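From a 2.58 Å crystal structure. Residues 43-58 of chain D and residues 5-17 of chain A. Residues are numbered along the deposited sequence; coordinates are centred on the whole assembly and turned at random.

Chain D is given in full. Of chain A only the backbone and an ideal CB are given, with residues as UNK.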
# COMPACT_ATOMS: atom_id res chain seq x y z
N ALA D 43 -27.26 50.65 5.74
CA ALA D 43 -28.62 50.18 5.51
C ALA D 43 -28.61 48.68 5.31
O ALA D 43 -27.60 48.09 4.91
CB ALA D 43 -29.26 50.87 4.29
N PHE D 44 -29.74 48.06 5.61
CA PHE D 44 -29.90 46.62 5.44
C PHE D 44 -30.44 46.32 4.04
O PHE D 44 -31.03 47.17 3.37
CB PHE D 44 -30.84 46.06 6.50
CG PHE D 44 -30.28 46.10 7.89
CD1 PHE D 44 -29.43 45.11 8.34
CD2 PHE D 44 -30.59 47.14 8.74
CE1 PHE D 44 -28.91 45.15 9.62
CE2 PHE D 44 -30.07 47.19 10.02
CZ PHE D 44 -29.23 46.19 10.46
N VAL D 45 -30.21 45.08 3.61
CA VAL D 45 -30.66 44.64 2.29
C VAL D 45 -30.80 43.13 2.33
O VAL D 45 -30.08 42.44 3.06
CB VAL D 45 -29.68 45.10 1.18
CG1 VAL D 45 -28.32 44.44 1.35
CG2 VAL D 45 -30.26 44.80 -0.20
N GLU D 46 -31.75 42.61 1.55
CA GLU D 46 -31.89 41.17 1.36
C GLU D 46 -30.72 40.70 0.50
O GLU D 46 -30.69 40.96 -0.71
CB GLU D 46 -33.23 40.87 0.71
CG GLU D 46 -34.42 41.45 1.48
CD GLU D 46 -35.75 41.21 0.80
OE1 GLU D 46 -35.80 41.28 -0.45
OE2 GLU D 46 -36.75 40.94 1.50
N ILE D 47 -29.77 40.00 1.11
CA ILE D 47 -28.51 39.70 0.43
C ILE D 47 -28.75 38.85 -0.81
O ILE D 47 -28.10 39.05 -1.85
CB ILE D 47 -27.51 39.03 1.40
CG1 ILE D 47 -27.05 40.03 2.46
CG2 ILE D 47 -26.29 38.52 0.65
CD1 ILE D 47 -26.03 41.03 1.94
N ASP D 48 -29.69 37.91 -0.74
CA ASP D 48 -29.97 37.06 -1.90
C ASP D 48 -30.38 37.90 -3.11
O ASP D 48 -29.99 37.59 -4.24
CB ASP D 48 -31.06 36.04 -1.56
CG ASP D 48 -32.37 36.70 -1.15
OD1 ASP D 48 -32.33 37.82 -0.61
OD2 ASP D 48 -33.44 36.09 -1.39
N ALA D 49 -31.14 38.97 -2.88
CA ALA D 49 -31.52 39.85 -3.97
C ALA D 49 -30.35 40.73 -4.41
O ALA D 49 -30.22 41.05 -5.59
CB ALA D 49 -32.71 40.72 -3.56
N LEU D 50 -29.49 41.14 -3.46
CA LEU D 50 -28.32 41.94 -3.81
C LEU D 50 -27.32 41.13 -4.63
O LEU D 50 -26.70 41.66 -5.55
CB LEU D 50 -27.67 42.49 -2.55
CG LEU D 50 -26.48 43.44 -2.74
CD1 LEU D 50 -26.90 44.70 -3.48
CD2 LEU D 50 -25.85 43.79 -1.40
N VAL D 51 -27.16 39.85 -4.30
CA VAL D 51 -26.26 38.99 -5.06
C VAL D 51 -26.74 38.86 -6.50
O VAL D 51 -25.94 38.92 -7.44
CB VAL D 51 -26.13 37.60 -4.38
CG1 VAL D 51 -25.45 36.61 -5.31
CG2 VAL D 51 -25.36 37.71 -3.07
N GLU D 52 -28.05 38.70 -6.69
CA GLU D 52 -28.60 38.56 -8.04
C GLU D 52 -28.49 39.86 -8.82
O GLU D 52 -28.05 39.86 -9.98
CB GLU D 52 -30.05 38.09 -7.97
CG GLU D 52 -30.21 36.68 -7.44
CD GLU D 52 -29.74 35.63 -8.43
OE1 GLU D 52 -30.37 35.51 -9.51
OE2 GLU D 52 -28.74 34.94 -8.14
N LYS D 53 -28.88 40.98 -8.21
CA LYS D 53 -28.87 42.25 -8.94
C LYS D 53 -27.46 42.68 -9.30
O LYS D 53 -27.20 43.12 -10.43
CB LYS D 53 -29.58 43.34 -8.13
CG LYS D 53 -29.84 44.62 -8.91
CD LYS D 53 -30.77 44.40 -10.10
CE LYS D 53 -32.22 44.30 -9.66
NZ LYS D 53 -33.15 44.15 -10.82
N THR D 54 -26.52 42.56 -8.36
CA THR D 54 -25.14 42.94 -8.65
C THR D 54 -24.55 42.07 -9.76
O THR D 54 -23.79 42.55 -10.60
CB THR D 54 -24.28 42.86 -7.39
OG1 THR D 54 -24.48 41.60 -6.75
CG2 THR D 54 -24.65 43.98 -6.43
N GLY D 55 -24.91 40.78 -9.78
CA GLY D 55 -24.48 39.93 -10.87
C GLY D 55 -25.02 40.39 -12.21
O GLY D 55 -24.32 40.35 -13.22
N GLU D 56 -26.28 40.83 -12.24
CA GLU D 56 -26.85 41.36 -13.48
C GLU D 56 -26.16 42.65 -13.89
O GLU D 56 -25.84 42.85 -15.07
CB GLU D 56 -28.35 41.58 -13.32
CG GLU D 56 -29.18 40.32 -13.13
CD GLU D 56 -30.66 40.61 -13.00
OE1 GLU D 56 -31.04 41.80 -13.02
OE2 GLU D 56 -31.45 39.64 -12.88
N LEU D 57 -25.93 43.55 -12.93
CA LEU D 57 -25.34 44.84 -13.25
C LEU D 57 -23.90 44.69 -13.73
O LEU D 57 -23.49 45.36 -14.69
CB LEU D 57 -25.41 45.77 -12.03
CG LEU D 57 -26.82 46.10 -11.54
CD1 LEU D 57 -26.76 46.95 -10.28
CD2 LEU D 57 -27.62 46.79 -12.63
N VAL D 58 -23.12 43.82 -13.08
CA VAL D 58 -21.75 43.59 -13.53
C VAL D 58 -21.74 42.96 -14.92
O VAL D 58 -20.93 43.33 -15.78
CB VAL D 58 -20.99 42.73 -12.51
CG1 VAL D 58 -19.66 42.27 -13.08
CG2 VAL D 58 -20.76 43.50 -11.22
N UNK A 5 -29.96 53.40 -1.06
CA UNK A 5 -29.25 53.02 -2.28
C UNK A 5 -29.75 51.68 -2.82
O UNK A 5 -29.79 51.47 -4.04
CB UNK A 5 -27.74 52.95 -2.02
N UNK A 6 -30.15 50.76 -1.94
CA UNK A 6 -30.67 49.48 -2.41
C UNK A 6 -32.00 49.66 -3.13
O UNK A 6 -32.28 48.96 -4.11
CB UNK A 6 -30.83 48.51 -1.24
N UNK A 7 -32.83 50.59 -2.67
CA UNK A 7 -34.05 50.90 -3.40
C UNK A 7 -33.74 51.46 -4.78
O UNK A 7 -34.45 51.16 -5.75
CB UNK A 7 -34.90 51.89 -2.61
N UNK A 8 -32.68 52.26 -4.88
CA UNK A 8 -32.29 52.81 -6.18
C UNK A 8 -31.81 51.73 -7.14
O UNK A 8 -31.86 51.93 -8.35
CB UNK A 8 -31.19 53.86 -6.00
N UNK A 9 -31.35 50.59 -6.62
CA UNK A 9 -30.92 49.48 -7.46
C UNK A 9 -32.05 48.51 -7.77
O UNK A 9 -31.81 47.50 -8.45
CB UNK A 9 -29.77 48.73 -6.78
N UNK A 10 -33.26 48.79 -7.30
CA UNK A 10 -34.41 47.94 -7.57
C UNK A 10 -34.75 46.96 -6.47
O UNK A 10 -35.59 46.07 -6.71
CB UNK A 10 -34.17 47.16 -8.86
N UNK A 11 -34.16 47.09 -5.29
CA UNK A 11 -34.38 46.16 -4.19
C UNK A 11 -35.28 46.81 -3.14
O UNK A 11 -35.56 48.01 -3.17
CB UNK A 11 -33.05 45.73 -3.57
N UNK A 12 -35.73 45.98 -2.20
CA UNK A 12 -36.66 46.44 -1.18
C UNK A 12 -35.93 47.18 -0.06
O UNK A 12 -34.80 46.85 0.30
CB UNK A 12 -37.45 45.26 -0.61
N UNK A 13 -36.60 48.19 0.49
CA UNK A 13 -36.14 48.78 1.74
C UNK A 13 -36.39 47.81 2.88
O UNK A 13 -37.51 47.31 3.05
CB UNK A 13 -36.84 50.12 2.01
N UNK A 14 -35.36 47.52 3.66
CA UNK A 14 -35.41 46.51 4.71
C UNK A 14 -35.40 47.21 6.06
O UNK A 14 -34.59 48.11 6.30
CB UNK A 14 -34.24 45.53 4.59
N UNK A 15 -36.29 46.78 6.95
CA UNK A 15 -36.31 47.22 8.34
C UNK A 15 -36.01 46.01 9.21
O UNK A 15 -36.78 45.04 9.22
CB UNK A 15 -37.65 47.85 8.71
N UNK A 16 -34.90 46.07 9.94
CA UNK A 16 -34.41 44.94 10.71
C UNK A 16 -34.85 45.09 12.16
O UNK A 16 -34.47 46.06 12.83
CB UNK A 16 -32.89 44.83 10.61
N UNK A 17 -35.63 44.13 12.65
CA UNK A 17 -36.05 44.10 14.04
C UNK A 17 -35.81 42.74 14.67
O UNK A 17 -36.31 42.48 15.77
CB UNK A 17 -37.53 44.47 14.15

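Chain A runs past the loop and first helical turns of chain D as a short helix, a turn and an extended segment, and the contact is made without a hydrogen bond between the two stretches.

Position 5 is helical, its CA-to-CB bond sideways to chain D, with nothing of that stretch within 5.5 Å of the ideal CB. Chain D barely constrains the choice; the residue is Ile A5.

At position 6 the bond points toward chain D, and the ideal CB lies 3.9 Å from Val D45 CG2. Beyond it Ala D43, Val D45 and Leu D50 offer an apolar surface, next to the carbonyl oxygens of Ala D43 and Phe D44. A long or flat apolar side chain would suit, aromatic or aliphatic. Tyr A6 lays its ring against Val D45, whose CB stands 3.4 Å from the ring centroid of Tyr A6, almost on the normal. Ala D43 O approaches the ring edge, 3.5 Å from Tyr A6 CE2.

Positions 7 and 8 are out of reach of chain D and could carry many residues; they are Gln A7 and Gln A8.

Position 9 faces the chain D helix, its ideal CB 4.6 Å from Lys D53 CG. A medium-sized aliphatic residue would fit. Leu A9 packs its CD2 at 4.0 Å from Leu D57 CD1, while its backbone O lies 3.4 Å from Lys D53 CE.

Position 10 has phi 97° and psi 12°, closing the helix in a Schellman motif. An ideal CB would be jammed against the preceding carbonyl oxygen and sit 3.6 Å from Lys D53 CE, so glycine is strongly indicated, and Gly A10 is found.

Position 11 points toward Val D45 and Ala D49, where the small alanine leaves space beside Leu D50. A branched aliphatic or methionine would suit. Leu A11 reaches in with both methyls: CD1 lies 3.7 Å from Val D45 CG2, and CD2 lies 3.7 Å from Ala D49 CB.

At position 12 the bond is sideways, but the ideal CB is 4.3 Å from Glu D46 OE1, favouring a basic or polar residue. Lys A12 brings its CD to 3.5 Å from Glu D46 OE1; its NZ remains 4.6 Å from Glu D46 OE2, beyond a salt bridge.

Position 13 points away and is permissive; it is Lys A13.

Position 14 turns back toward chain D, close to the backbone of Phe D44 and Val D45, where a compact apolar residue would suit. Val A14 sets CG2 3.7 Å from Val D45 CA and CG1 3.9 Å from Phe D44 CB.

Position 15 points away and chain D sets no limit there; it is Ile A15.

At position 16 the ideal CB is 3.7 Å from Phe D44 CE2, so a small or medium side chain could cover the ring. Asn A16 does so, its CB 3.7 Å from the Phe D44 ring centroid and its ND2 over a face, 3.2 Å from Phe D44 CE1.

Position 17 is out of reach and equally open; it is Ala A17.

Chain A 5-17: IYQQLGLKKVINA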
# COMPACT_ATOMS: atom_id res chain seq x y z
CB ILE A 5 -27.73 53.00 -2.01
CG1 ILE A 5 -26.96 52.70 -3.29
CG2 ILE A 5 -27.38 52.01 -0.90
CD1 ILE A 5 -25.67 53.47 -3.39
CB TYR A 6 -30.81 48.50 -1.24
CG TYR A 6 -29.52 48.24 -0.51
CD1 TYR A 6 -28.46 47.60 -1.13
CD2 TYR A 6 -29.35 48.64 0.81
CE1 TYR A 6 -27.28 47.35 -0.47
CE2 TYR A 6 -28.17 48.40 1.49
CZ TYR A 6 -27.14 47.75 0.84
OH TYR A 6 -25.96 47.51 1.51
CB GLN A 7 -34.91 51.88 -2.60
CG GLN A 7 -35.81 51.20 -1.59
CD GLN A 7 -36.50 52.19 -0.69
OE1 GLN A 7 -35.86 52.85 0.14
NE2 GLN A 7 -37.81 52.33 -0.84
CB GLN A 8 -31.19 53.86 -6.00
CG GLN A 8 -31.61 55.06 -5.17
CD GLN A 8 -30.48 56.05 -4.97
OE1 GLN A 8 -30.62 57.04 -4.24
NE2 GLN A 8 -29.35 55.81 -5.63
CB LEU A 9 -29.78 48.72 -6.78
CG LEU A 9 -28.48 49.49 -6.51
CD1 LEU A 9 -27.55 48.65 -5.65
CD2 LEU A 9 -27.81 49.88 -7.81
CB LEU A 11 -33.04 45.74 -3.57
CG LEU A 11 -32.03 45.16 -4.57
CD1 LEU A 11 -30.73 44.78 -3.88
CD2 LEU A 11 -32.60 43.97 -5.31
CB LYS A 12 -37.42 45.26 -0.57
CG LYS A 12 -38.15 44.40 -1.58
CD LYS A 12 -38.72 43.17 -0.89
CE LYS A 12 -40.23 43.20 -0.91
NZ LYS A 12 -40.81 41.97 -0.31
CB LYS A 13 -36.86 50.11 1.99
CG LYS A 13 -36.56 50.73 3.34
CD LYS A 13 -37.25 52.07 3.51
CE LYS A 13 -37.00 52.63 4.90
NZ LYS A 13 -35.54 52.81 5.15
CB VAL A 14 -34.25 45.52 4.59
CG1 VAL A 14 -34.32 44.49 5.71
CG2 VAL A 14 -34.27 44.84 3.23
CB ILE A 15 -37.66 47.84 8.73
CG1 ILE A 15 -38.00 49.01 7.82
CG2 ILE A 15 -37.64 48.28 10.19
CD1 ILE A 15 -39.28 49.73 8.20
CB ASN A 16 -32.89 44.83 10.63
CG ASN A 16 -32.37 43.53 11.21
OD1 ASN A 16 -33.03 42.89 12.03
ND2 ASN A 16 -31.17 43.15 10.80
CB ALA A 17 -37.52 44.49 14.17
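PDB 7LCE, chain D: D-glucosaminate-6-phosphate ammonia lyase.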